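Local coordinates for protein RTX-adhesin (Marinomonas primoryensis, PDB 5IRB) that probably helps anchor a giant calcium-binding adhesin at the surface of an Antarctic bacterium, so that the cell can bind diatoms and ice, at residues S109-S121 against T133-S145. Sequence-based numbering, arbitrary orientation.
With CA (calcium ion), chain F.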
loop_
_atom_site.group_PDB
_atom_site.type_symbol
_atom_site.label_atom_id
_atom_site.label_comp_id
_atom_site.label_asym_id
_atom_site.label_seq_id
_atom_site.Cartn_x
_atom_site.Cartn_y
_atom_site.Cartn_z
ATOM N N SER A 109 4.139 -15.396 15.967
ATOM C CA SER A 109 3.828 -14.287 15.073
ATOM C C SER A 109 3.922 -14.673 13.602
ATOM O O SER A 109 4.342 -15.776 13.257
ATOM C CB SER A 109 4.745 -13.091 15.349
ATOM O OG SER A 109 6.099 -13.441 15.145
ATOM N N SER A 110 3.505 -13.745 12.743
ATOM C CA SER A 110 3.530 -13.941 11.302
ATOM C C SER A 110 3.901 -12.603 10.682
ATOM O O SER A 110 3.857 -11.574 11.353
ATOM C CB SER A 110 2.196 -14.452 10.760
ATOM O OG SER A 110 2.060 -15.847 11.002
ATOM N N ARG A 111 4.309 -12.620 9.422
ATOM C CA ARG A 111 4.758 -11.384 8.783
ATOM C C ARG A 111 3.862 -11.069 7.613
ATOM O O ARG A 111 3.525 -11.945 6.811
ATOM C CB ARG A 111 6.200 -11.494 8.304
ATOM C CG ARG A 111 7.206 -11.741 9.422
ATOM C CD ARG A 111 8.504 -12.328 8.861
ATOM N NE ARG A 111 9.199 -11.266 8.145
ATOM C CZ ARG A 111 9.931 -11.422 7.044
ATOM N NH1 ARG A 111 10.115 -12.630 6.505
ATOM N NH2 ARG A 111 10.500 -10.353 6.495
ATOM N N ALA A 112 3.488 -9.800 7.519
ATOM C CA ALA A 112 2.628 -9.324 6.444
ATOM C C ALA A 112 3.287 -8.119 5.788
ATOM O O ALA A 112 3.809 -7.236 6.474
ATOM C CB ALA A 112 1.270 -8.949 6.970
ATOM N N THR A 113 3.270 -8.088 4.461
ATOM C CA THR A 113 3.806 -6.937 3.751
ATOM C C THR A 113 2.690 -6.273 2.939
ATOM O O THR A 113 1.668 -6.889 2.649
ATOM C CB THR A 113 4.960 -7.312 2.813
ATOM O OG1 THR A 113 4.505 -8.238 1.818
ATOM C CG2 THR A 113 6.153 -7.912 3.596
ATOM N N ILE A 114 2.941 -5.035 2.502
ATOM C CA ILE A 114 1.997 -4.318 1.627
ATOM C C ILE A 114 2.809 -3.348 0.768
ATOM O O ILE A 114 3.792 -2.771 1.229
ATOM C CB ILE A 114 0.895 -3.588 2.439
ATOM C CG1 ILE A 114 -0.121 -2.896 1.516
ATOM C CG2 ILE A 114 1.511 -2.635 3.445
ATOM C CD1 ILE A 114 -1.418 -2.503 2.214
ATOM N N ARG A 115 2.459 -3.265 -0.510
ATOM C CA ARG A 115 2.992 -2.196 -1.354
ATOM C C ARG A 115 1.828 -1.411 -1.990
ATOM O O ARG A 115 0.720 -1.937 -2.179
ATOM C CB ARG A 115 3.928 -2.760 -2.435
ATOM C CG ARG A 115 3.224 -3.626 -3.468
ATOM C CD ARG A 115 4.188 -4.354 -4.395
ATOM N NE ARG A 115 3.553 -4.713 -5.669
ATOM C CZ ARG A 115 3.407 -5.959 -6.134
ATOM N NH1 ARG A 115 2.816 -6.156 -7.310
ATOM N NH2 ARG A 115 3.853 -7.003 -5.442
ATOM N N VAL A 116 2.105 -0.152 -2.316
ATOM C CA VAL A 116 1.159 0.738 -2.978
ATOM C C VAL A 116 1.743 1.212 -4.310
ATOM O O VAL A 116 2.883 1.681 -4.366
ATOM C CB VAL A 116 0.811 1.948 -2.103
ATOM C CG1 VAL A 116 -0.197 2.862 -2.814
ATOM C CG2 VAL A 116 0.249 1.483 -0.771
ATOM N N ASN A 117 0.963 1.016 -5.372
ATOM C CA ASN A 117 1.318 1.430 -6.718
ATOM C C ASN A 117 1.374 2.960 -6.851
ATOM O O ASN A 117 0.971 3.692 -5.946
ATOM C CB ASN A 117 0.302 0.866 -7.727
ATOM C CG ASN A 117 0.247 -0.656 -7.725
ATOM O OD1 ASN A 117 1.275 -1.332 -7.715
ATOM N ND2 ASN A 117 -0.963 -1.201 -7.742
ATOM N N SER A 118 1.810 3.441 -8.003
ATOM C CA SER A 118 1.821 4.888 -8.212
ATOM C C SER A 118 0.402 5.487 -8.167
ATOM O O SER A 118 -0.597 4.824 -8.497
ATOM C CB SER A 118 2.541 5.204 -9.535
ATOM O OG SER A 118 1.747 4.801 -10.638
ATOM N N ILE A 119 0.327 6.714 -7.636
ATOM C CA ILE A 119 -0.886 7.549 -7.606
ATOM C C ILE A 119 -1.142 8.176 -8.985
ATOM O O ILE A 119 -0.522 9.166 -9.333
ATOM C CB ILE A 119 -0.783 8.644 -6.517
ATOM C CG1 ILE A 119 -0.434 8.027 -5.150
ATOM C CG2 ILE A 119 -2.082 9.453 -6.418
ATOM C CD1 ILE A 119 -1.366 6.882 -4.666
ATOM N N THR A 120 -1.991 7.533 -9.781
ATOM C CA THR A 120 -2.161 7.783 -11.206
ATOM C C THR A 120 -0.883 7.377 -11.931
ATOM O O THR A 120 0.105 6.996 -11.307
ATOM C CB THR A 120 -2.518 9.269 -11.581
ATOM O OG1 THR A 120 -1.316 10.040 -11.578
ATOM C CG2 THR A 120 -3.529 9.878 -10.614
ATOM N N SER A 121 -0.920 7.458 -13.256
ATOM C CA SER A 121 0.123 6.922 -14.114
ATOM C C SER A 121 1.546 7.405 -13.839
ATOM O O SER A 121 2.488 6.637 -13.962
ATOM C CB SER A 121 -0.200 7.297 -15.571
ATOM O OG SER A 121 -0.322 6.130 -16.358
ATOM N N THR A 133 -12.229 10.970 -9.157
ATOM C CA THR A 133 -11.922 9.806 -8.339
ATOM C C THR A 133 -10.625 9.189 -8.841
ATOM O O THR A 133 -10.499 8.900 -10.025
ATOM C CB THR A 133 -13.062 8.794 -8.382
ATOM O OG1 THR A 133 -14.213 9.371 -7.767
ATOM C CG2 THR A 133 -12.660 7.490 -7.623
ATOM N N ILE A 134 -9.672 8.961 -7.945
ATOM C CA ILE A 134 -8.420 8.314 -8.310
ATOM C C ILE A 134 -8.290 6.946 -7.601
ATOM O O ILE A 134 -8.501 6.852 -6.396
ATOM C CB ILE A 134 -7.218 9.186 -7.937
ATOM C CG1 ILE A 134 -7.211 10.489 -8.745
ATOM C CG2 ILE A 134 -5.921 8.457 -8.163
ATOM C CD1 ILE A 134 -6.270 11.515 -8.150
ATOM N N THR A 135 -7.970 5.907 -8.369
ATOM C CA THR A 135 -7.750 4.567 -7.829
ATOM C C THR A 135 -6.433 4.450 -7.069
ATOM O O THR A 135 -5.353 4.723 -7.618
ATOM C CB THR A 135 -7.706 3.499 -8.931
ATOM O OG1 THR A 135 -8.933 3.490 -9.659
ATOM C CG2 THR A 135 -7.470 2.095 -8.297
ATOM N N VAL A 136 -6.509 4.035 -5.808
ATOM C CA VAL A 136 -5.299 3.691 -5.082
ATOM C C VAL A 136 -5.265 2.182 -4.976
ATOM O O VAL A 136 -6.222 1.567 -4.504
ATOM C CB VAL A 136 -5.259 4.332 -3.684
ATOM C CG1 VAL A 136 -3.979 3.924 -2.951
ATOM C CG2 VAL A 136 -5.327 5.857 -3.811
ATOM N N SER A 137 -4.172 1.575 -5.429
ATOM C CA SER A 137 -4.109 0.119 -5.496
ATOM C C SER A 137 -2.730 -0.383 -5.082
ATOM O O SER A 137 -1.777 0.389 -4.941
ATOM C CB SER A 137 -4.473 -0.374 -6.907
ATOM O OG SER A 137 -3.452 -0.048 -7.859
ATOM N N GLY A 138 -2.631 -1.688 -4.894
ATOM C CA GLY A 138 -1.395 -2.284 -4.433
ATOM C C GLY A 138 -1.575 -3.773 -4.310
ATOM O O GLY A 138 -2.521 -4.333 -4.861
ATOM N N ARG A 139 -0.648 -4.419 -3.606
ATOM C CA ARG A 139 -0.752 -5.847 -3.362
ATOM C C ARG A 139 -0.305 -6.088 -1.924
ATOM O O ARG A 139 0.321 -5.226 -1.329
ATOM C CB ARG A 139 0.095 -6.623 -4.376
ATOM C CG ARG A 139 -0.260 -8.113 -4.500
ATOM C CD ARG A 139 0.853 -8.861 -5.217
ATOM N NE ARG A 139 0.624 -10.305 -5.323
ATOM C CZ ARG A 139 0.798 -11.182 -4.327
ATOM N NH1 ARG A 139 1.173 -10.755 -3.123
ATOM N NH2 ARG A 139 0.582 -12.493 -4.523
ATOM N N VAL A 140 -0.628 -7.244 -1.357
ATOM C CA VAL A 140 -0.088 -7.608 -0.041
ATOM C C VAL A 140 0.774 -8.860 -0.209
ATOM O O VAL A 140 0.677 -9.558 -1.225
ATOM C CB VAL A 140 -1.196 -7.825 1.011
ATOM C CG1 VAL A 140 -1.969 -6.529 1.258
ATOM C CG2 VAL A 140 -2.147 -8.907 0.575
ATOM N N GLY A 141 1.691 -9.110 0.722
ATOM C CA GLY A 141 2.554 -10.269 0.570
ATOM C C GLY A 141 2.807 -11.037 1.854
ATOM O O GLY A 141 2.249 -10.712 2.903
ATOM N N LEU A 142 3.726 -11.995 1.765
ATOM C CA LEU A 142 4.062 -12.923 2.839
ATOM C C LEU A 142 2.792 -13.572 3.397
ATOM O O LEU A 142 2.061 -14.209 2.638
ATOM C CB LEU A 142 4.857 -12.215 3.936
ATOM C CG LEU A 142 6.222 -11.702 3.436
ATOM C CD1 LEU A 142 7.097 -11.245 4.591
ATOM C CD2 LEU A 142 6.976 -12.728 2.552
ATOM N N ASP A 143 2.549 -13.440 4.701
ATOM C CA ASP A 143 1.414 -14.104 5.350
ATOM C C ASP A 143 0.085 -13.356 5.289
ATOM O O ASP A 143 -0.911 -13.858 5.782
ATOM C CB ASP A 143 1.750 -14.426 6.813
ATOM C CG ASP A 143 2.851 -15.479 6.951
ATOM O OD1 ASP A 143 2.907 -16.423 6.115
ATOM O OD2 ASP A 143 3.718 -15.303 7.847
ATOM N N ALA A 144 0.071 -12.158 4.699
ATOM C CA ALA A 144 -1.176 -11.435 4.436
ATOM C C ALA A 144 -2.074 -12.255 3.503
ATOM O O ALA A 144 -1.579 -13.046 2.709
ATOM C CB ALA A 144 -0.873 -10.046 3.823
ATOM N N SER A 145 -3.392 -12.110 3.617
ATOM C CA SER A 145 -4.292 -13.033 2.932
ATOM C C SER A 145 -5.465 -12.326 2.303
ATOM O O SER A 145 -5.897 -11.304 2.804
ATOM C CB SER A 145 -4.837 -14.073 3.917
ATOM O OG SER A 145 -3.813 -14.506 4.794
HETATM CA CA CA F . -1.050 12.054 -12.903
HETATM O O HOH W 1 -2.869 -3.808 -7.481
HETATM O O HOH W 2 -2.028 3.442 -6.288
HETATM O O HOH W 3 -4.136 5.572 -9.789
HETATM O O HOH W 4 -1.345 10.914 -14.492
HETATM O O HOH W 5 -0.091 13.979 -14.241
#
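Thr113 and Arg115 pair with Gly141 and Arg139 as antiparallel hydrogen-bonded neighbours, joining edge strand 112-116 to strand 133-142 in the three-stranded sheet of a beta-sandwich domain. Two bonds link each pair, and Asn117 N adds another to Ser137 O. Arg111 holds the type II' turn from Gly141 to Ala144 through Asp143: its O accepts Asp143 N at 2.8 Å and its N donates to Asp143 OD2. Gly141 O accepts Thr113 N and Ala144 N from opposite faces of its plane. Glycine suits two close approaches, since a CB would clash with Arg115 O at Gly138 and with Thr113 OG1 at Gly141.

Long side chains pack across the outer face. The Arg115 guanidinium lies over the aliphatic part of Arg139, whose CB sits 3.8 Å above its plane; the two guanidinium planes are similarly turned, 16° apart, but not stacked. Leu142 CD1 lies over one face of the Arg111 guanidinium and touches Thr113 CG2. The inner face suits beta-branched residues: Ile114 CG1 meets Val140 CG1, and Val116 CG1 meets Val136 CG1 at 3.9 Å. Ile114, Val116 and Val140 also pack on strand 183-191.

Beyond Asn117 the chains part, and water 3 bridges Thr120 N and Thr135 O. Thr120 uses both branches: CG2 rests on Ile134 CG2, while OG1 binds calcium with Asp122, Val124 and Glu129. With CG beside its backbone N (chi1 -60°), Asn117 reaches across and ND2 donates to Ser137 OG at 2.7 Å, 2° from the amide plane.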